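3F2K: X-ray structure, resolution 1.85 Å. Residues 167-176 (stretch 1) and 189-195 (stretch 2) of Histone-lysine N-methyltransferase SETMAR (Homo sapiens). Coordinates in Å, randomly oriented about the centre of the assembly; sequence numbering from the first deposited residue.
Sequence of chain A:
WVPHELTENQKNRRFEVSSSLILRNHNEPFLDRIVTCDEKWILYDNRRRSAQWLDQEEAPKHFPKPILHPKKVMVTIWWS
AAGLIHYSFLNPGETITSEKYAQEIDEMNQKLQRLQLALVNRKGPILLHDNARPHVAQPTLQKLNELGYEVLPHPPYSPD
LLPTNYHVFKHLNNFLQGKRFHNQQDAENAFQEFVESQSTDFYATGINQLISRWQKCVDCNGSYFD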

ATOM      1  N   HIS A 167       6.247   2.124  -5.570  1.00 16.55           N
ATOM      2  CA  HIS A 167       5.678   2.147  -6.918  1.00 16.99           C
ATOM      3  C   HIS A 167       4.671   3.281  -7.089  1.00 17.19           C
ATOM      4  O   HIS A 167       4.957   4.289  -7.792  1.00 16.91           O
ATOM      5  CB  HIS A 167       4.996   0.793  -7.258  1.00 16.10           C
ATOM      6  CG  HIS A 167       4.551   0.715  -8.683  1.00 18.66           C
ATOM      7  ND1 HIS A 167       5.455   0.843  -9.727  1.00 17.72           N
ATOM      8  CD2 HIS A 167       3.332   0.491  -9.244  1.00 17.78           C
ATOM      9  CE1 HIS A 167       4.782   0.765 -10.882  1.00 18.06           C
ATOM     10  NE2 HIS A 167       3.502   0.529 -10.609  1.00 19.23           N
ATOM     11  N   VAL A 168       3.492   3.153  -6.484  1.00 17.79           N
ATOM     12  CA  VAL A 168       2.449   4.175  -6.722  1.00 18.71           C
ATOM     13  C   VAL A 168       2.899   5.569  -6.303  1.00 17.89           C
ATOM     14  O   VAL A 168       2.795   6.547  -7.076  1.00 17.49           O
ATOM     15  CB  VAL A 168       1.037   3.761  -6.076  1.00 18.82           C
ATOM     16  CG1 VAL A 168      -0.003   4.822  -6.359  1.00 20.76           C
ATOM     17  CG2 VAL A 168       0.572   2.359  -6.608  1.00 17.30           C
ATOM     18  N   PHE A 169       3.451   5.685  -5.080  1.00 17.63           N
ATOM     19  CA  PHE A 169       3.820   6.988  -4.581  1.00 20.12           C
ATOM     20  C   PHE A 169       4.989   7.629  -5.334  1.00 21.14           C
ATOM     21  O   PHE A 169       5.042   8.832  -5.460  1.00 21.66           O
ATOM     22  CB  PHE A 169       4.055   6.971  -3.032  1.00 19.00           C
ATOM     23  CG  PHE A 169       2.728   6.799  -2.211  1.00 21.12           C
ATOM     24  CD1 PHE A 169       1.496   7.029  -2.811  1.00 20.40           C
ATOM     25  CD2 PHE A 169       2.732   6.416  -0.871  1.00 20.98           C
ATOM     26  CE1 PHE A 169       0.293   6.849  -2.102  1.00 21.08           C
ATOM     27  CE2 PHE A 169       1.490   6.254  -0.141  1.00 20.27           C
ATOM     28  CZ  PHE A 169       0.313   6.461  -0.774  1.00 20.81           C
ATOM     29  N   LYS A 170       5.914   6.806  -5.796  1.00 20.90           N
ATOM     30  CA  LYS A 170       7.021   7.282  -6.606  1.00 22.54           C
ATOM     31  C   LYS A 170       6.503   7.972  -7.866  1.00 20.13           C
ATOM     32  O   LYS A 170       6.849   9.143  -8.153  1.00 22.85           O
ATOM     33  CB  LYS A 170       7.927   6.107  -6.947  1.00 20.94           C
ATOM     34  CG  LYS A 170       8.944   6.363  -8.056  1.00 27.67           C
ATOM     35  CD  LYS A 170       9.737   5.128  -8.385  1.00 27.17           C
ATOM     36  CE  LYS A 170       8.897   3.938  -8.867  1.00 32.44           C
ATOM     37  NZ  LYS A 170       9.740   2.627  -8.810  1.00 34.57           N
ATOM     38  N   HIS A 171       5.616   7.293  -8.565  1.00 20.43           N
ATOM     39  CA  HIS A 171       4.998   7.850  -9.764  1.00 20.66           C
ATOM     40  C   HIS A 171       4.059   9.049  -9.482  1.00 21.33           C
ATOM     41  O   HIS A 171       4.013  10.052 -10.264  1.00 21.26           O
ATOM     42  CB  HIS A 171       4.273   6.773 -10.506  1.00 20.46           C
ATOM     43  CG  HIS A 171       5.194   5.800 -11.168  1.00 23.25           C
ATOM     44  ND1 HIS A 171       5.945   6.137 -12.273  1.00 28.88           N
ATOM     45  CD2 HIS A 171       5.561   4.544 -10.834  1.00 24.28           C
ATOM     46  CE1 HIS A 171       6.692   5.108 -12.631  1.00 26.50           C
ATOM     47  NE2 HIS A 171       6.494   4.131 -11.763  1.00 26.28           N
ATOM     48  N   LEU A 172       3.382   9.001  -8.343  1.00 19.62           N
ATOM     49  CA  LEU A 172       2.561  10.153  -7.909  1.00 20.81           C
ATOM     50  C   LEU A 172       3.441  11.379  -7.613  1.00 21.59           C
ATOM     51  O   LEU A 172       3.079  12.469  -8.065  1.00 23.85           O
ATOM     52  CB  LEU A 172       1.746   9.814  -6.661  1.00 19.31           C
ATOM     53  CG  LEU A 172       0.825  10.938  -6.091  1.00 20.10           C
ATOM     54  CD1 LEU A 172      -0.298  11.332  -7.130  1.00 19.81           C
ATOM     55  CD2 LEU A 172       0.190  10.379  -4.799  1.00 22.75           C
ATOM     56  N   ASN A 173       4.544  11.218  -6.878  1.00 23.66           N
ATOM     57  CA  ASN A 173       5.505  12.319  -6.674  1.00 25.04           C
ATOM     58  C   ASN A 173       5.919  12.945  -7.997  1.00 26.33           C
ATOM     59  O   ASN A 173       5.917  14.180  -8.126  1.00 26.26           O
ATOM     60  CB  ASN A 173       6.733  11.863  -5.906  1.00 27.39           C
ATOM     61  CG  ASN A 173       6.419  11.551  -4.442  1.00 27.50           C
ATOM     62  OD1 ASN A 173       5.433  12.021  -3.908  1.00 33.53           O
ATOM     63  ND2 ASN A 173       7.276  10.777  -3.803  1.00 31.34           N
ATOM     64  N   ASN A 174       6.270  12.119  -8.967  1.00 26.46           N
ATOM     65  CA  ASN A 174       6.617  12.637 -10.325  1.00 28.56           C
ATOM     66  C   ASN A 174       5.484  13.508 -10.890  1.00 27.41           C
ATOM     67  O   ASN A 174       5.705  14.677 -11.297  1.00 28.03           O
ATOM     68  CB  ASN A 174       6.967  11.513 -11.307  1.00 28.87           C
ATOM     69  CG  ASN A 174       8.266  10.810 -10.976  1.00 31.68           C
ATOM     70  OD1 ASN A 174       9.129  11.348 -10.278  1.00 33.52           O
ATOM     71  ND2 ASN A 174       8.409   9.577 -11.485  1.00 34.54           N
ATOM     72  N   PHE A 175       4.272  12.976 -10.848  1.00 26.39           N
ATOM     73  CA  PHE A 175       3.076  13.638 -11.320  1.00 27.45           C
ATOM     74  C   PHE A 175       2.779  14.980 -10.608  1.00 29.50           C
ATOM     75  O   PHE A 175       2.293  15.927 -11.237  1.00 27.88           O
ATOM     76  CB  PHE A 175       1.882  12.707 -11.115  1.00 27.13           C
ATOM     77  CG  PHE A 175       0.570  13.258 -11.591  1.00 28.88           C
ATOM     78  CD1 PHE A 175       0.183  13.110 -12.921  1.00 30.35           C
ATOM     79  CD2 PHE A 175      -0.299  13.920 -10.704  1.00 30.61           C
ATOM     80  CE1 PHE A 175      -1.059  13.599 -13.384  1.00 31.96           C
ATOM     81  CE2 PHE A 175      -1.497  14.390 -11.158  1.00 29.64           C
ATOM     82  CZ  PHE A 175      -1.894  14.209 -12.501  1.00 30.35           C
ATOM     83  N   LEU A 176       3.001  15.047  -9.292  1.00 29.65           N
ATOM     84  CA  LEU A 176       2.611  16.262  -8.555  1.00 31.23           C
ATOM     85  C   LEU A 176       3.629  17.379  -8.729  1.00 33.64           C
ATOM     86  O   LEU A 176       3.329  18.550  -8.437  1.00 34.17           O
ATOM     87  CB  LEU A 176       2.417  15.956  -7.067  1.00 30.75           C
ATOM     88  CG  LEU A 176       1.361  14.932  -6.679  1.00 31.79           C
ATOM     89  CD1 LEU A 176       1.596  14.456  -5.227  1.00 30.31           C
ATOM     90  CD2 LEU A 176      -0.096  15.372  -6.936  1.00 29.90           C
ATOM     91  N   ASN A 189      -8.860  16.148  -7.259  1.00 31.74           N
ATOM     92  CA  ASN A 189      -9.006  16.080  -8.708  1.00 31.24           C
ATOM     93  C   ASN A 189      -7.669  15.704  -9.361  1.00 29.67           C
ATOM     94  O   ASN A 189      -7.679  14.977 -10.339  1.00 30.00           O
ATOM     95  CB  ASN A 189      -9.494  17.407  -9.301  1.00 32.58           C
ATOM     96  CG  ASN A 189     -10.947  17.722  -8.966  1.00 35.06           C
ATOM     97  OD1 ASN A 189     -11.764  16.833  -8.689  1.00 37.63           O
ATOM     98  ND2 ASN A 189     -11.283  19.021  -9.017  1.00 35.32           N
ATOM     99  N   ALA A 190      -6.549  16.224  -8.860  1.00 27.96           N
ATOM    100  CA  ALA A 190      -5.229  15.863  -9.432  1.00 26.68           C
ATOM    101  C   ALA A 190      -4.883  14.357  -9.134  1.00 27.31           C
ATOM    102  O   ALA A 190      -4.411  13.619 -10.002  1.00 26.91           O
ATOM    103  CB  ALA A 190      -4.185  16.795  -8.944  1.00 26.61           C
ATOM    104  N   PHE A 191      -5.178  13.900  -7.911  1.00 26.44           N
ATOM    105  CA  PHE A 191      -5.018  12.476  -7.625  1.00 26.57           C
ATOM    106  C   PHE A 191      -5.894  11.617  -8.548  1.00 26.04           C
ATOM    107  O   PHE A 191      -5.475  10.573  -9.060  1.00 25.29           O
ATOM    108  CB  PHE A 191      -5.294  12.209  -6.126  1.00 25.84           C
ATOM    109  CG  PHE A 191      -5.066  10.806  -5.749  1.00 26.34           C
ATOM    110  CD1 PHE A 191      -3.763  10.370  -5.428  1.00 27.16           C
ATOM    111  CD2 PHE A 191      -6.113   9.878  -5.819  1.00 25.63           C
ATOM    112  CE1 PHE A 191      -3.512   9.012  -5.099  1.00 28.13           C
ATOM    113  CE2 PHE A 191      -5.861   8.526  -5.532  1.00 24.23           C
ATOM    114  CZ  PHE A 191      -4.577   8.101  -5.169  1.00 24.38           C
ATOM    115  N   GLN A 192      -7.131  12.044  -8.786  1.00 25.72           N
ATOM    116  CA  GLN A 192      -7.990  11.330  -9.684  1.00 27.58           C
ATOM    117  C   GLN A 192      -7.441  11.246 -11.108  1.00 27.47           C
ATOM    118  O   GLN A 192      -7.459  10.163 -11.717  1.00 28.50           O
ATOM    119  CB  GLN A 192      -9.402  11.926  -9.697  1.00 28.50           C
ATOM    120  CG  GLN A 192     -10.357  11.126 -10.566  1.00 33.06           C
ATOM    121  CD  GLN A 192     -11.799  11.426 -10.213  1.00 40.56           C
ATOM    122  OE1 GLN A 192     -12.257  12.558 -10.386  1.00 43.10           O
ATOM    123  NE2 GLN A 192     -12.530  10.407  -9.740  1.00 40.02           N
ATOM    124  N   GLU A 193      -6.994  12.372 -11.649  1.00 25.82           N
ATOM    125  CA  GLU A 193      -6.400  12.372 -12.982  1.00 26.66           C
ATOM    126  C   GLU A 193      -5.138  11.480 -12.993  1.00 26.24           C
ATOM    127  O   GLU A 193      -4.833  10.831 -14.000  1.00 25.75           O
ATOM    128  CB  GLU A 193      -5.992  13.777 -13.387  1.00 26.82           C
ATOM    129  N   PHE A 194      -4.397  11.477 -11.894  1.00 25.76           N
ATOM    130  CA  PHE A 194      -3.233  10.621 -11.797  1.00 24.44           C
ATOM    131  C   PHE A 194      -3.634   9.139 -11.935  1.00 25.28           C
ATOM    132  O   PHE A 194      -3.129   8.393 -12.783  1.00 22.67           O
ATOM    133  CB  PHE A 194      -2.513  10.813 -10.460  1.00 24.67           C
ATOM    134  CG  PHE A 194      -1.464   9.746 -10.211  1.00 23.40           C
ATOM    135  CD1 PHE A 194      -0.275   9.738 -10.953  1.00 27.67           C
ATOM    136  CD2 PHE A 194      -1.683   8.734  -9.274  1.00 24.52           C
ATOM    137  CE1 PHE A 194       0.679   8.747 -10.739  1.00 24.66           C
ATOM    138  CE2 PHE A 194      -0.729   7.706  -9.050  1.00 22.30           C
ATOM    139  CZ  PHE A 194       0.462   7.717  -9.789  1.00 22.78           C
ATOM    140  N   VAL A 195      -4.556   8.697 -11.067  1.00 26.57           N
ATOM    141  CA  VAL A 195      -5.075   7.357 -11.107  1.00 27.66           C
ATOM    142  C   VAL A 195      -5.654   6.969 -12.487  1.00 28.83           C
ATOM    143  O   VAL A 195      -5.326   5.891 -13.025  1.00 27.24           O
ATOM    144  CB  VAL A 195      -6.103   7.163  -9.957  1.00 29.21           C
ATOM    145  CG1 VAL A 195      -7.339   6.497 -10.454  1.00 33.46           C
ATOM    146  CG2 VAL A 195      -5.442   6.411  -8.791  1.00 30.74           C
TER

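Both stretches are helical. Residues 167-176 form the end of a helix that begins earlier in the chain, with a wider pi-type turn at 167-169. Residues 189-195 lie within a second helix that extends beyond the stretch in both directions. The two axes come within 10.6 Å of each other, and their N-to-C directions differ by 120°. The helices therefore cross obliquely, and contact is concentrated where they pass. The nearest CA atoms across the stretches, Leu172 CA and Phe194 CA, are 7.0 Å apart.

Backbone hydrogen bonds run along each helix. In the first helix, Leu172 N bonds to Val168 O at 2.8 Å and Phe175 N to His171 O at 3.0 Å. In the second, Phe194 N bonds to Ala190 O at 2.9 Å. No hydrogen bond crosses between the stretches among the atoms modelled. Apolar packing holds them together, and 387 Å² of surface is buried, both sides summed. Val168, Leu172, Phe191 and Phe194 are buried and apolar. Lys170 and Asn173 point away from the second helix and are exposed, as suits polar side chains.

Phe194 is the centre of the contact. Its CA-to-CB bond points toward the first helix, and its chi1 is t. It has the largest covered area of any residue here, 117 Å². The far end of the ring comes up to the backbone of the first helix: Phe194 CZ is 3.5 Å from Leu172 N and 3.8 Å from Val168 O, and Phe194 CE1 is 3.6 Å from His171 O. Phenylalanine suits this place because a long apolar side chain reaches across to the backbone and still offers a face to Leu172 CD1.

Leu172 covers one face of that ring. Its CD1 lies 3.9 Å from the centroid of the Phe194 ring, 23° off the normal, in a CH-pi contact. Leu172 CD2 is 4.0 Å from Phe191 CE1, at the edge of that ring, and Leu172 CD1 is as near to Phe191 CD1, so the side chain touches both rings. The CA-to-CB bond of Phe191 points away from the first helix, but its ring end comes nearer and makes this contact. Val168 adds a smaller apolar contact, with Val168 CG1 4.0 Å from Phe194 CE2.

Phe175 answers Phe194 from the first helix. Its CA-to-CB bond also points toward the partner, and its chi1 is also t. Phe194 CB sits over one face of the Phe175 ring, 3.8 Å from the centroid and 13° off the normal. Phe175 CB in turn approaches Phe194 CD1 at 3.7 Å. The two ring planes meet obliquely at 59°, with centroids 5.4 Å apart.

The far end of the Phe175 ring reaches the second helix itself. Phe175 CE2 is 3.2 Å from Ala190 O and 4.2 Å from Ala190 CB. Phe175 CZ is 4.2 Å from Glu193 CB; the Glu193 side chain is not modelled beyond CB.

His171 lies at the margin. His171 CB touches Phe194 CZ at 4.0 Å, while the end of its side chain leads away.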